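PDB 5NV9: Sodium/sialic acid symporter SiaT from Proteus mirabilis, which couples the downhill entry of sodium ions to the uptake of the sialic acid N-acetylneuraminic acid across the inner membrane, so that host-derived sugar can serve as an energy source. Local coordinates for residues Leu14-Leu18 against Ile333-Ala338; Phe123-Phe128 against Met414-Met418. Where two conformers were deposited one is given. Residue numbers count along the deposited sequence, not the author numbering.

Contact 1. Residues Leu14-Leu18 against Ile333-Ala338; sequences LFGYL and IAAIFA
Leu14 sets its CD1 methyl over the face of the Phe337 ring, 3.9 Å from the ring centroid and 6° off the normal, a textbook CH-pi contact between transmembrane helices 8-29 and 328-361 of a LeuT-fold symporter. Both segments are regular helix; their axes pass 9.6 Å apart and run roughly the same way at -33°. The register is set by Leu14 and Ala334, whose CA atoms are 5.2 Å apart, a close approach that the small alanine permits. Leu14 is t,p, which brings CD1 to 4.0 Å from Ala334 CA. One turn on, Tyr17 (chi1 153°) points toward the partner helix: its CB touches Ala334 CB at 3.8 Å, Ala334 O lies over one ring face, and Tyr17 CE2 reaches Phe337 CB at 3.8 Å. Leu18, m,t, adds CD2 to Phe337 CD2 at 4.1 Å. Tyr17 OH ends 3.3 Å from Ala338 CA but is hydrogen-bonded to Gln341 OE1, on its partner helix, and to Gln185 NE2. Ala338 immediately precedes Ala339, a ligand of the Na2-site sodium, and its side chain is about 7 Å from a bound sodium. Across the pair itself, then, cohesion is apolar, while the phenol's polar needs are met by neighbouring glutamines.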
loop_
_atom_site.group_PDB
_atom_site.type_symbol
_atom_site.label_atom_id
_atom_site.label_comp_id
_atom_site.label_asym_id
_atom_site.label_seq_id
_atom_site.Cartn_x
_atom_site.Cartn_y
_atom_site.Cartn_z
ATOM N N LEU A 14 -22.771 -1.005 8.191
ATOM C CA LEU A 14 -21.461 -0.410 8.438
ATOM C C LEU A 14 -20.976 -0.697 9.875
ATOM O O LEU A 14 -19.821 -1.110 10.067
ATOM C CB LEU A 14 -21.480 1.087 8.200
ATOM C CG LEU A 14 -20.159 1.791 8.590
ATOM C CD1 LEU A 14 -19.007 1.221 7.766
ATOM C CD2 LEU A 14 -20.302 3.299 8.384
ATOM N N PHE A 15 -21.860 -0.524 10.854
ATOM C CA PHE A 15 -21.487 -0.728 12.263
ATOM C C PHE A 15 -21.350 -2.173 12.661
ATOM O O PHE A 15 -20.593 -2.495 13.565
ATOM C CB PHE A 15 -22.426 0.022 13.192
ATOM C CG PHE A 15 -22.081 1.470 13.323
ATOM C CD1 PHE A 15 -22.439 2.373 12.354
ATOM C CD2 PHE A 15 -21.341 1.917 14.401
ATOM C CE1 PHE A 15 -22.110 3.709 12.470
ATOM C CE2 PHE A 15 -21.002 3.246 14.526
ATOM C CZ PHE A 15 -21.387 4.146 13.556
ATOM N N GLY A 16 -22.061 -3.057 11.981
ATOM C CA GLY A 16 -21.780 -4.479 12.089
ATOM C C GLY A 16 -20.369 -4.841 11.619
ATOM O O GLY A 16 -19.653 -5.628 12.276
ATOM N N TYR A 17 -19.989 -4.310 10.470
ATOM C CA TYR A 17 -18.643 -4.520 9.950
ATOM C C TYR A 17 -17.563 -4.011 10.944
ATOM O O TYR A 17 -16.573 -4.699 11.263
ATOM C CB TYR A 17 -18.447 -3.772 8.635
ATOM C CG TYR A 17 -16.945 -3.395 8.396
ATOM C CD1 TYR A 17 -16.044 -4.337 7.908
ATOM C CD2 TYR A 17 -16.477 -2.158 8.689
ATOM C CE1 TYR A 17 -14.711 -4.019 7.681
ATOM C CE2 TYR A 17 -15.121 -1.812 8.472
ATOM C CZ TYR A 17 -14.235 -2.756 7.990
ATOM O OH TYR A 17 -12.907 -2.458 7.779
ATOM N N LEU A 18 -17.769 -2.802 11.445
ATOM C CA LEU A 18 -16.832 -2.210 12.444
ATOM C C LEU A 18 -16.724 -3.004 13.751
ATOM O O LEU A 18 -15.615 -3.169 14.305
ATOM C CB LEU A 18 -17.212 -0.771 12.721
ATOM C CG LEU A 18 -17.110 0.219 11.579
ATOM C CD1 LEU A 18 -17.682 1.598 11.931
ATOM C CD2 LEU A 18 -15.637 0.402 11.182
ATOM N N ILE A 333 -20.026 0.725 1.225
ATOM C CA ILE A 333 -19.354 1.611 2.148
ATOM C C ILE A 333 -18.463 0.867 3.139
ATOM O O ILE A 333 -17.356 1.311 3.375
ATOM C CB ILE A 333 -20.302 2.544 2.896
ATOM C CG1 ILE A 333 -21.021 3.529 1.977
ATOM C CG2 ILE A 333 -19.586 3.339 3.963
ATOM C CD1 ILE A 333 -20.467 3.755 0.596
ATOM N N ALA A 334 -18.925 -0.241 3.706
ATOM C CA ALA A 334 -18.077 -1.027 4.577
ATOM C C ALA A 334 -16.850 -1.527 3.802
ATOM O O ALA A 334 -15.772 -1.608 4.391
ATOM C CB ALA A 334 -18.844 -2.174 5.183
ATOM N N ALA A 335 -17.016 -1.885 2.500
ATOM C CA ALA A 335 -15.896 -2.351 1.663
ATOM C C ALA A 335 -14.825 -1.253 1.363
ATOM O O ALA A 335 -13.666 -1.531 1.271
ATOM C CB ALA A 335 -16.414 -2.961 0.362
ATOM N N ILE A 336 -15.252 -0.016 1.241
ATOM C CA ILE A 336 -14.356 1.130 1.150
ATOM C C ILE A 336 -13.644 1.358 2.484
ATOM O O ILE A 336 -12.450 1.563 2.514
ATOM C CB ILE A 336 -15.133 2.405 0.723
ATOM C CG1 ILE A 336 -15.637 2.252 -0.715
ATOM C CG2 ILE A 336 -14.293 3.658 0.920
ATOM C CD1 ILE A 336 -16.566 3.389 -1.166
ATOM N N PHE A 337 -14.374 1.350 3.582
ATOM C CA PHE A 337 -13.725 1.267 4.876
ATOM C C PHE A 337 -12.713 0.103 4.914
ATOM O O PHE A 337 -11.606 0.261 5.424
ATOM C CB PHE A 337 -14.709 1.092 5.998
ATOM C CG PHE A 337 -15.295 2.371 6.536
ATOM C CD1 PHE A 337 -16.147 3.166 5.741
ATOM C CD2 PHE A 337 -15.076 2.731 7.863
ATOM C CE1 PHE A 337 -16.727 4.302 6.267
ATOM C CE2 PHE A 337 -15.677 3.874 8.395
ATOM C CZ PHE A 337 -16.509 4.650 7.611
ATOM N N ALA A 338 -13.107 -1.065 4.450
ATOM C CA ALA A 338 -12.202 -2.207 4.552
ATOM C C ALA A 338 -10.907 -1.997 3.711
ATOM O O ALA A 338 -9.823 -2.442 4.129
ATOM C CB ALA A 338 -12.878 -3.493 4.156
#

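Contact 2. Residues Phe123-Phe128 against Met414-Met418; sequences FASLSF and MGGPM
This is a buried, largely apolar helix-helix contact in the LeuT fold, pairing transmembrane helix 118-151 with residues 414-418 of the transmembrane segment 404-427, and it includes a Met-aromatic interaction. Residues 123-128 are regular helix, and residues 415-418 are helical too. The register pairs Ala124 with Met418 (CA atoms 5.2 Å apart) and Ser127 with Met414 (6.1 Å). Both methionines are selenomethionines. Phe123, chi1 t, turns the edge of its ring to both Met414 and Pro417: Met414 SE is 5.0 Å from the ring centroid, 80° off the normal, and Phe123 CE2 lies 3.8 Å from Pro417 CB. Ile444 of helix 433-452 also touches Phe123 and Met414. Met418, extended with chi1 and chi2 t, runs along the helix opposite, its CG 3.8 Å from Ala124 CB and its SE 4.2 Å from Phe128 CB. Ser127, chi1 m, turns its polar end back onto its own helix, where OG donates to Phe123 O at 3.0 Å.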
loop_
_atom_site.group_PDB
_atom_site.type_symbol
_atom_site.label_atom_id
_atom_site.label_comp_id
_atom_site.label_asym_id
_atom_site.label_seq_id
_atom_site.Cartn_x
_atom_site.Cartn_y
_atom_site.Cartn_z
ATOM N N PHE A 123 18.888 4.775 7.527
ATOM C CA PHE A 123 18.375 5.646 6.501
ATOM C C PHE A 123 17.073 5.030 5.963
ATOM O O PHE A 123 16.060 5.745 5.839
ATOM C CB PHE A 123 19.337 5.910 5.372
ATOM C CG PHE A 123 18.689 6.486 4.144
ATOM C CD1 PHE A 123 18.382 7.825 4.066
ATOM C CD2 PHE A 123 18.394 5.674 3.057
ATOM C CE1 PHE A 123 17.788 8.357 2.940
ATOM C CE2 PHE A 123 17.739 6.167 1.930
ATOM C CZ PHE A 123 17.468 7.526 1.858
ATOM N N ALA A 124 17.094 3.730 5.690
ATOM C CA ALA A 124 15.929 3.038 5.116
ATOM C C ALA A 124 14.737 2.956 6.068
ATOM O O ALA A 124 13.620 3.163 5.641
ATOM C CB ALA A 124 16.315 1.638 4.581
ATOM N N SER A 125 15.001 2.622 7.343
ATOM C CA SER A 125 14.002 2.508 8.360
ATOM C C SER A 125 13.273 3.855 8.650
ATOM O O SER A 125 12.037 3.906 8.735
ATOM C CB SER A 125 14.672 2.002 9.632
ATOM O OG SER A 125 13.728 1.701 10.605
ATOM N N LEU A 126 14.031 4.944 8.789
ATOM C CA LEU A 126 13.468 6.272 8.988
ATOM C C LEU A 126 12.673 6.718 7.759
ATOM O O LEU A 126 11.592 7.319 7.898
ATOM C CB LEU A 126 14.572 7.278 9.335
ATOM C CG LEU A 126 15.254 6.985 10.668
ATOM C CD1 LEU A 126 16.525 7.775 10.788
ATOM C CD2 LEU A 126 14.353 7.292 11.865
ATOM N N SER A 127 13.137 6.399 6.555
ATOM C CA SER A 127 12.392 6.759 5.358
ATOM C C SER A 127 11.042 5.975 5.307
ATOM O O SER A 127 10.009 6.530 4.924
ATOM C CB SER A 127 13.181 6.456 4.097
ATOM O OG SER A 127 14.325 7.273 3.979
ATOM N N PHE A 128 11.076 4.689 5.690
ATOM C CA PHE A 128 9.888 3.872 5.747
ATOM C C PHE A 128 8.900 4.470 6.720
ATOM O O PHE A 128 7.742 4.697 6.364
ATOM C CB PHE A 128 10.138 2.375 6.070
ATOM C CG PHE A 128 8.868 1.613 6.292
ATOM C CD1 PHE A 128 8.170 1.055 5.223
ATOM C CD2 PHE A 128 8.305 1.549 7.544
ATOM C CE1 PHE A 128 6.959 0.419 5.417
ATOM C CE2 PHE A 128 7.069 0.910 7.742
ATOM C CZ PHE A 128 6.412 0.321 6.689
HETATM N N MSE A 414 12.295 9.362 -1.046
HETATM C CA MSE A 414 13.266 8.432 -0.409
HETATM C C MSE A 414 12.988 6.962 -0.677
HETATM O O MSE A 414 13.893 6.134 -0.472
HETATM C CB MSE A 414 13.479 8.617 1.091
HETATM C CG MSE A 414 13.672 10.075 1.509
HETATM SE SE MSE A 414 15.418 10.690 0.867
HETATM C CE MSE A 414 14.808 11.930 -0.571
ATOM N N GLY A 415 11.816 6.627 -1.227
ATOM C CA GLY A 415 11.510 5.271 -1.641
ATOM C C GLY A 415 12.428 4.681 -2.690
ATOM O O GLY A 415 12.790 3.485 -2.627
ATOM N N GLY A 416 12.811 5.503 -3.650
ATOM C CA GLY A 416 13.779 5.113 -4.650
ATOM C C GLY A 416 15.107 4.684 -4.023
ATOM O O GLY A 416 15.557 3.544 -4.211
ATOM N N PRO A 417 15.747 5.580 -3.260
ATOM C CA PRO A 417 17.049 5.213 -2.642
ATOM C C PRO A 417 16.918 3.988 -1.715
ATOM O O PRO A 417 17.790 3.132 -1.690
ATOM C CB PRO A 417 17.453 6.493 -1.885
ATOM C CG PRO A 417 16.697 7.607 -2.533
ATOM C CD PRO A 417 15.408 6.990 -3.031
HETATM N N MSE A 418 15.812 3.866 -0.957
HETATM C CA MSE A 418 15.670 2.707 -0.076
HETATM C C MSE A 418 15.690 1.414 -0.886
HETATM O O MSE A 418 16.345 0.395 -0.518
HETATM C CB MSE A 418 14.400 2.984 0.728
HETATM C CG MSE A 418 13.920 1.857 1.625
HETATM SE SE MSE A 418 12.134 2.329 2.363
HETATM C CE MSE A 418 12.280 4.251 1.961
#

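The two contacts lie on opposite sides of the chain's centre, their own centres 33 Å apart and their nearest atoms about 17 Å apart, so they do not touch. Along the sequence they interleave: 14-18, 123-128, 333-338, then 414-418. Each is therefore a long-range closure between helices that are distant in sequence, and no helix is common to both pairs. Two of their helices nevertheless meet: Ile333 and Phe337 of contact 1 touch Leu147 on helix 118-151, while Phe128 of contact 2 touches Ser350 and Cys354 on helix 328-361. Helix 328-361 also supplies ligands to both sodium sites, and helix 118-151 carries the substrate-binding Arg135, so each contact includes one helix that carries site residues.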